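Local coordinates for odorant-binding protein 2a (Homo sapiens, PDB 4RUN) that binds and carries small hydrophobic volatile molecules, with a higher affinity for aldehydes and large fatty acids, as a secreted lipocalin, at residues G12-K17 with V37-L42; P31-P36 with L146-C151; N46-F51 with Q61-M66. The protein carries 2 engineered substitutions. All blocks are in the same frame, centred on the assembly; numbering follows the deposited sequence.

Contact 1: G12-K17 with V37-L42; sequences GTWYVK and VKVTAL
Gly12 and Val39 exchange two backbone hydrogen bonds, Gly12 N to Val39 O at 2.7 Å and Val39 N to Gly12 O at 2.8 Å, the latter almost straight at 175°. Trp14 and Val37 form the next such pair, with Val37 N reaching Trp14 O at 2.8 Å. Between them Thr13 and Lys38 make a non-hydrogen-bonded pair; this alternation, with 145° between the segment axes, marks the strands as antiparallel. Gly12 adopts a backbone conformation in which a CB would collide with the carbonyl oxygen of the residue before it.

On the Trp14 face, CG stands beside the backbone N (chi1 -67°), and the indole reaches Val39 through CD1, 3.7 Å from Val39 CG2, in an oblique approach. Its NE1 donates a hydrogen bond to Ile10 O. Further along, Val16 CG2 touches Val37 CG2 at 3.8 Å. On the opposite face of the sheet, Thr13 and Lys38 lie side by side, with Thr13 OG1 4.0 Å from Lys38 CE.

The pairing belongs to the up-and-down barrel of the lipocalins. Strand 12-21 also pairs with strand 106-115, whose Val114 touches Trp14, while Arg116 makes a cation-pi contact with the indole; strand 33-41 passes on to strand 47-55.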
# COMPACT_ATOMS: atom_id res chain seq x y z
N GLY A 12 -2.65 5.58 -12.92
CA GLY A 12 -3.99 5.02 -13.09
C GLY A 12 -4.58 4.47 -11.80
O GLY A 12 -4.15 4.84 -10.70
N THR A 13 -5.56 3.59 -11.92
CA THR A 13 -6.24 3.02 -10.76
C THR A 13 -5.55 1.73 -10.30
O THR A 13 -5.16 0.90 -11.12
CB THR A 13 -7.73 2.75 -11.07
OG1 THR A 13 -8.39 3.99 -11.33
CG2 THR A 13 -8.43 2.06 -9.89
N TRP A 14 -5.38 1.61 -8.98
CA TRP A 14 -4.93 0.38 -8.34
C TRP A 14 -5.88 0.01 -7.22
O TRP A 14 -6.55 0.85 -6.64
CB TRP A 14 -3.55 0.54 -7.73
CG TRP A 14 -2.45 0.73 -8.68
CD1 TRP A 14 -2.02 1.91 -9.21
CD2 TRP A 14 -1.57 -0.27 -9.17
NE1 TRP A 14 -0.94 1.70 -10.02
CE2 TRP A 14 -0.64 0.36 -10.02
CE3 TRP A 14 -1.48 -1.65 -9.00
CZ2 TRP A 14 0.37 -0.33 -10.69
CZ3 TRP A 14 -0.48 -2.34 -9.67
CH2 TRP A 14 0.43 -1.68 -10.50
N TYR A 15 -5.92 -1.28 -6.91
CA TYR A 15 -6.78 -1.79 -5.88
C TYR A 15 -5.92 -2.47 -4.83
O TYR A 15 -5.06 -3.28 -5.17
CB TYR A 15 -7.76 -2.80 -6.48
CG TYR A 15 -8.75 -2.18 -7.43
CD1 TYR A 15 -9.95 -1.65 -6.95
CD2 TYR A 15 -8.50 -2.12 -8.80
CE1 TYR A 15 -10.86 -1.06 -7.81
CE2 TYR A 15 -9.41 -1.54 -9.68
CZ TYR A 15 -10.59 -1.01 -9.17
OH TYR A 15 -11.51 -0.42 -10.02
N VAL A 16 -6.17 -2.13 -3.57
CA VAL A 16 -5.48 -2.71 -2.43
C VAL A 16 -6.24 -3.94 -1.96
O VAL A 16 -7.36 -3.84 -1.46
CB VAL A 16 -5.40 -1.72 -1.26
CG1 VAL A 16 -4.67 -2.35 -0.10
CG2 VAL A 16 -4.74 -0.41 -1.70
N LYS A 17 -5.63 -5.11 -2.11
CA LYS A 17 -6.33 -6.39 -1.91
C LYS A 17 -5.98 -7.03 -0.58
O LYS A 17 -6.77 -7.78 -0.02
CB LYS A 17 -5.96 -7.33 -3.04
CG LYS A 17 -6.22 -6.75 -4.42
CD LYS A 17 -5.70 -7.67 -5.51
CE LYS A 17 -6.27 -7.26 -6.84
NZ LYS A 17 -5.76 -8.07 -7.97
N VAL A 37 -6.97 3.33 -5.45
CA VAL A 37 -5.90 4.29 -5.40
C VAL A 37 -5.68 4.87 -6.79
O VAL A 37 -5.40 4.13 -7.74
CB VAL A 37 -4.59 3.62 -4.93
CG1 VAL A 37 -3.49 4.66 -4.77
CG2 VAL A 37 -4.83 2.86 -3.62
N LYS A 38 -5.82 6.18 -6.92
CA LYS A 38 -5.57 6.85 -8.19
C LYS A 38 -4.20 7.48 -8.16
O LYS A 38 -3.92 8.35 -7.35
CB LYS A 38 -6.65 7.89 -8.49
CG LYS A 38 -8.02 7.25 -8.66
CD LYS A 38 -8.98 8.06 -9.52
CE LYS A 38 -10.25 7.26 -9.83
NZ LYS A 38 -11.13 7.96 -10.81
N VAL A 39 -3.33 6.99 -9.04
CA VAL A 39 -1.95 7.46 -9.15
C VAL A 39 -1.82 8.32 -10.41
O VAL A 39 -2.13 7.87 -11.51
CB VAL A 39 -0.98 6.26 -9.21
CG1 VAL A 39 0.47 6.73 -9.28
CG2 VAL A 39 -1.19 5.36 -8.00
N THR A 40 -1.36 9.56 -10.24
CA THR A 40 -1.18 10.49 -11.35
C THR A 40 0.26 11.01 -11.36
O THR A 40 0.84 11.23 -10.31
CB THR A 40 -2.14 11.69 -11.23
OG1 THR A 40 -2.04 12.27 -9.93
CG2 THR A 40 -3.57 11.26 -11.45
N ALA A 41 0.81 11.20 -12.56
CA ALA A 41 2.16 11.76 -12.73
C ALA A 41 2.12 13.29 -12.68
O ALA A 41 1.13 13.90 -13.08
CB ALA A 41 2.76 11.30 -14.06
N LEU A 42 3.20 13.89 -12.18
CA LEU A 42 3.28 15.35 -12.02
C LEU A 42 4.49 15.93 -12.76
O LEU A 42 4.92 17.05 -12.47
CB LEU A 42 3.35 15.70 -10.53
CG LEU A 42 2.24 15.14 -9.65
CD1 LEU A 42 2.54 15.39 -8.18
CD2 LEU A 42 0.89 15.72 -10.04

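Contact 2: P31-P36 with L146-C151; sequences PRKVSP and LQTGSC
Val34 overlaps the bent side chain of Gln147: its CG1 branch, set between the backbone N and the carbonyl carbon (chi1 68°), meets Gln147 OE1 at 3.6 Å and lies at a similar distance from Leu146 O. The Gln147 chain bends at chi2, and beyond the bend its NE2 is hydrogen-bonded to Val16 O on strand 12-21.

Lys33 and Leu146 lie side by side on the other face, with Lys33 CG 4.0 Å from Leu146 CB; the two chains stay together as far as Lys33 CE and Leu146 CD1. The short strand 146-147 adds in parallel to strand 33-41 of the lipocalin barrel. Leu146 N donates to Arg32 O at 2.9 Å, Val34 N to Leu146 O, and Thr148 N to Val34 O. The middle bond is bent, 134° at the hydrogen, although its donor stands nearly in line with the Leu146 carbonyl.

Past the paired residues, Thr148 O lies 3.1 Å from Pro36 CD and 3.2 Å from Ser35 CA, where the CA-H...O angle is 167°. Thr148 OG1 turns to its own segment, giving its proton to Gly149 O at 2.8 Å.

Backbone amides and carbonyls thus do most of the joining, with thin apolar overlap beside them and no salt bridge between the segments; three backbone bonds and the Cys59-Cys151 disulfide to strand 58-66 hold the chain from Leu146 to Cys151 against the barrel.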
# COMPACT_ATOMS: atom_id res chain seq x y z
N PRO A 31 -6.94 -0.02 8.63
CA PRO A 31 -8.01 0.24 7.70
C PRO A 31 -9.07 -0.88 7.66
O PRO A 31 -8.71 -2.03 7.48
CB PRO A 31 -7.29 0.31 6.36
CG PRO A 31 -5.91 0.74 6.68
CD PRO A 31 -5.62 0.12 7.99
N ARG A 32 -10.33 -0.53 7.88
CA ARG A 32 -11.43 -1.47 7.76
C ARG A 32 -11.82 -1.56 6.31
O ARG A 32 -12.14 -2.63 5.81
CB ARG A 32 -12.68 -1.00 8.50
CG ARG A 32 -12.59 -1.03 10.01
CD ARG A 32 -13.81 -0.36 10.63
NE ARG A 32 -15.07 -0.78 10.00
CZ ARG A 32 -16.00 0.03 9.46
NH1 ARG A 32 -15.85 1.35 9.44
NH2 ARG A 32 -17.10 -0.49 8.92
N LYS A 33 -11.85 -0.41 5.65
CA LYS A 33 -12.28 -0.29 4.28
C LYS A 33 -11.25 0.53 3.56
O LYS A 33 -10.43 1.15 4.19
CB LYS A 33 -13.64 0.39 4.20
CG LYS A 33 -14.70 -0.30 5.05
CD LYS A 33 -16.04 0.42 5.03
CE LYS A 33 -17.18 -0.54 5.33
NZ LYS A 33 -18.50 0.14 5.32
N VAL A 34 -11.29 0.52 2.24
CA VAL A 34 -10.32 1.25 1.44
C VAL A 34 -10.85 1.46 0.02
O VAL A 34 -11.47 0.58 -0.55
CB VAL A 34 -8.96 0.50 1.40
CG1 VAL A 34 -9.09 -0.79 0.61
CG2 VAL A 34 -7.88 1.39 0.81
N SER A 35 -10.62 2.65 -0.53
CA SER A 35 -11.05 2.99 -1.88
C SER A 35 -10.01 2.53 -2.89
O SER A 35 -8.94 2.06 -2.49
CB SER A 35 -11.24 4.50 -1.99
OG SER A 35 -10.00 5.18 -1.91
N PRO A 36 -10.30 2.66 -4.20
CA PRO A 36 -9.24 2.52 -5.19
C PRO A 36 -8.20 3.62 -5.05
O PRO A 36 -8.52 4.71 -4.57
CB PRO A 36 -9.97 2.67 -6.54
CG PRO A 36 -11.39 2.35 -6.24
CD PRO A 36 -11.62 2.82 -4.84
N LEU A 146 -11.99 -4.13 3.33
CA LEU A 146 -13.10 -4.13 2.38
C LEU A 146 -12.83 -3.11 1.30
O LEU A 146 -12.45 -1.99 1.61
CB LEU A 146 -14.38 -3.78 3.11
CG LEU A 146 -15.02 -4.93 3.87
CD1 LEU A 146 -16.23 -4.38 4.62
CD2 LEU A 146 -15.38 -6.10 2.94
N GLN A 147 -12.97 -3.51 0.04
CA GLN A 147 -12.77 -2.58 -1.06
C GLN A 147 -14.06 -1.83 -1.32
O GLN A 147 -15.11 -2.45 -1.43
CB GLN A 147 -12.30 -3.29 -2.32
CG GLN A 147 -11.55 -2.34 -3.26
CD GLN A 147 -10.05 -2.38 -3.05
OE1 GLN A 147 -9.39 -1.33 -2.89
NE2 GLN A 147 -9.49 -3.59 -3.05
N THR A 148 -13.97 -0.51 -1.41
CA THR A 148 -15.15 0.34 -1.49
C THR A 148 -14.89 1.52 -2.41
O THR A 148 -13.78 1.69 -2.90
CB THR A 148 -15.53 0.91 -0.11
OG1 THR A 148 -14.44 1.69 0.39
CG2 THR A 148 -15.87 -0.21 0.87
N GLY A 149 -15.93 2.31 -2.65
CA GLY A 149 -15.76 3.64 -3.22
C GLY A 149 -15.23 4.54 -2.12
O GLY A 149 -14.97 4.10 -0.99
N SER A 150 -15.07 5.82 -2.45
CA SER A 150 -14.62 6.81 -1.47
C SER A 150 -15.57 6.85 -0.28
O SER A 150 -16.78 6.66 -0.43
CB SER A 150 -14.55 8.20 -2.12
OG SER A 150 -14.24 9.19 -1.15
N CYS A 151 -15.03 7.08 0.90
CA CYS A 151 -15.86 7.30 2.09
C CYS A 151 -16.19 8.77 2.29
O CYS A 151 -16.64 9.15 3.36
CB CYS A 151 -15.20 6.76 3.35
SG CYS A 151 -13.49 7.23 3.61

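Contact 3: N46-F51 with Q61-M66; sequences NLEATF and QKKILM
Phe51 and Lys62 lie side by side at the turn-ward end of the paired segments of an antiparallel beta hairpin, part of the lipocalin barrel wall. Phe51 CG, placed between backbone N and carbonyl carbon (chi1 59°), starts the ring out beside Lys62. Lys62 CB sits over one face of the Phe51 ring, 3.8 Å from its centroid and offset toward the rim, a CH-pi contact. At the ring edge, Ile64 CD1 approaches Phe51 CE1 at 4.0 Å.

Farther along this face Ala49 is the hollow: its small CB leaves the bulkier Met66 to come in with SD at 4.0 Å. Leu47 and Met66 meet CB to CB.

On the reverse face the extended chain of Lys63 is the bump, passing Thr50 CG2 with its CG at 3.6 Å and crossing Glu48 obliquely. Glu48 OE2 and Lys63 NZ, 4.1 Å apart, are too far for a salt bridge, though the opposite charges would still probably attract. An alanine in place of Glu48 would probably leave the Lys63 charge without its nearby opposite and open a gap alongside the lysine chain.

Five residue pairs are in register, tied by six backbone bonds. Among these, Lys62 N reaches Phe51 O at 2.9 Å, with a C=O...N angle of 172°.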
# COMPACT_ATOMS: atom_id res chain seq x y z
N ASN A 46 7.87 12.39 -10.81
CA ASN A 46 7.17 12.46 -9.53
C ASN A 46 5.71 12.09 -9.68
O ASN A 46 5.07 12.42 -10.68
CB ASN A 46 7.25 13.86 -8.91
CG ASN A 46 8.67 14.26 -8.57
OD1 ASN A 46 9.62 13.83 -9.22
ND2 ASN A 46 8.82 15.08 -7.54
N LEU A 47 5.19 11.43 -8.65
CA LEU A 47 3.84 10.90 -8.69
C LEU A 47 3.02 11.38 -7.51
O LEU A 47 3.52 12.01 -6.58
CB LEU A 47 3.88 9.38 -8.69
CG LEU A 47 4.66 8.72 -9.82
CD1 LEU A 47 4.62 7.21 -9.65
CD2 LEU A 47 4.12 9.14 -11.18
N GLU A 48 1.74 11.07 -7.57
CA GLU A 48 0.82 11.40 -6.53
C GLU A 48 -0.22 10.32 -6.47
O GLU A 48 -0.79 9.95 -7.50
CB GLU A 48 0.16 12.72 -6.85
CG GLU A 48 -0.83 13.20 -5.81
CD GLU A 48 -1.50 14.45 -6.29
OE1 GLU A 48 -2.28 14.36 -7.25
OE2 GLU A 48 -1.19 15.53 -5.75
N ALA A 49 -0.43 9.79 -5.27
CA ALA A 49 -1.43 8.77 -5.04
C ALA A 49 -2.54 9.37 -4.19
O ALA A 49 -2.26 10.03 -3.20
CB ALA A 49 -0.81 7.57 -4.34
N THR A 50 -3.79 9.12 -4.57
CA THR A 50 -4.95 9.62 -3.83
C THR A 50 -5.87 8.45 -3.50
O THR A 50 -6.14 7.62 -4.35
CB THR A 50 -5.74 10.70 -4.61
OG1 THR A 50 -6.02 10.26 -5.95
CG2 THR A 50 -4.95 11.98 -4.68
N PHE A 51 -6.32 8.38 -2.25
CA PHE A 51 -7.23 7.32 -1.81
C PHE A 51 -7.86 7.68 -0.47
O PHE A 51 -7.46 8.65 0.18
CB PHE A 51 -6.50 5.98 -1.67
CG PHE A 51 -5.37 6.01 -0.70
CD1 PHE A 51 -4.11 6.40 -1.11
CD2 PHE A 51 -5.56 5.65 0.63
CE1 PHE A 51 -3.05 6.44 -0.21
CE2 PHE A 51 -4.51 5.68 1.53
CZ PHE A 51 -3.25 6.08 1.11
N GLN A 61 -8.74 10.69 4.40
CA GLN A 61 -8.37 11.05 3.05
C GLN A 61 -6.87 11.22 2.98
O GLN A 61 -6.28 11.84 3.86
CB GLN A 61 -9.02 12.39 2.76
CG GLN A 61 -9.04 12.79 1.30
CD GLN A 61 -10.39 13.32 0.88
OE1 GLN A 61 -11.03 14.08 1.61
NE2 GLN A 61 -10.85 12.90 -0.30
N LYS A 62 -6.26 10.68 1.92
CA LYS A 62 -4.82 10.75 1.73
C LYS A 62 -4.52 11.22 0.32
O LYS A 62 -5.28 10.96 -0.61
CB LYS A 62 -4.18 9.39 1.97
CG LYS A 62 -4.15 8.94 3.42
CD LYS A 62 -3.08 9.67 4.22
CE LYS A 62 -3.33 9.56 5.71
NZ LYS A 62 -2.37 10.36 6.52
N LYS A 63 -3.41 11.92 0.18
CA LYS A 63 -2.96 12.46 -1.09
C LYS A 63 -1.47 12.60 -0.94
O LYS A 63 -0.99 13.52 -0.27
CB LYS A 63 -3.62 13.81 -1.38
CG LYS A 63 -3.21 14.47 -2.69
CD LYS A 63 -4.13 15.64 -3.00
CE LYS A 63 -3.72 16.36 -4.27
NZ LYS A 63 -4.63 17.49 -4.61
N ILE A 64 -0.73 11.68 -1.54
CA ILE A 64 0.67 11.51 -1.21
C ILE A 64 1.55 11.82 -2.40
O ILE A 64 1.47 11.16 -3.42
CB ILE A 64 0.97 10.09 -0.75
CG1 ILE A 64 0.12 9.76 0.47
CG2 ILE A 64 2.46 9.93 -0.45
CD1 ILE A 64 0.28 8.34 0.97
N LEU A 65 2.40 12.82 -2.23
CA LEU A 65 3.44 13.11 -3.18
C LEU A 65 4.53 12.05 -3.04
O LEU A 65 5.10 11.87 -1.96
CB LEU A 65 4.00 14.50 -2.90
CG LEU A 65 5.16 15.00 -3.75
CD1 LEU A 65 4.87 14.84 -5.23
CD2 LEU A 65 5.48 16.44 -3.40
N MET A 66 4.79 11.33 -4.14
CA MET A 66 5.80 10.28 -4.21
C MET A 66 6.91 10.73 -5.14
O MET A 66 6.72 10.81 -6.36
CB MET A 66 5.20 9.00 -4.76
CG MET A 66 4.11 8.39 -3.89
SD MET A 66 3.19 7.04 -4.64
CE MET A 66 4.53 6.07 -5.30

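How the contacts relate
All three contacts lie on one curled sheet, and strand 33-41 serves both contact 1 and contact 2. Contact 2 is the surface member, joining segments 110 residues apart in parallel, whereas contacts 1 and 3 are partly buried, antiparallel and between strands close in sequence. The buried area rises from 319 Å² in contact 1 through 402 Å² to 591 Å² in contact 3, where pairing runs longest. Contacts 1 and 3, centres about 9 Å apart, are bridged by probable backbone bonds from strand 33-41 to 47-55. Backbone bonds join all three; contact 1 adds an indole and valines, contact 2 Val34, Gln147, Lys33 and Leu146, and only in contact 3 do opposite charges come close.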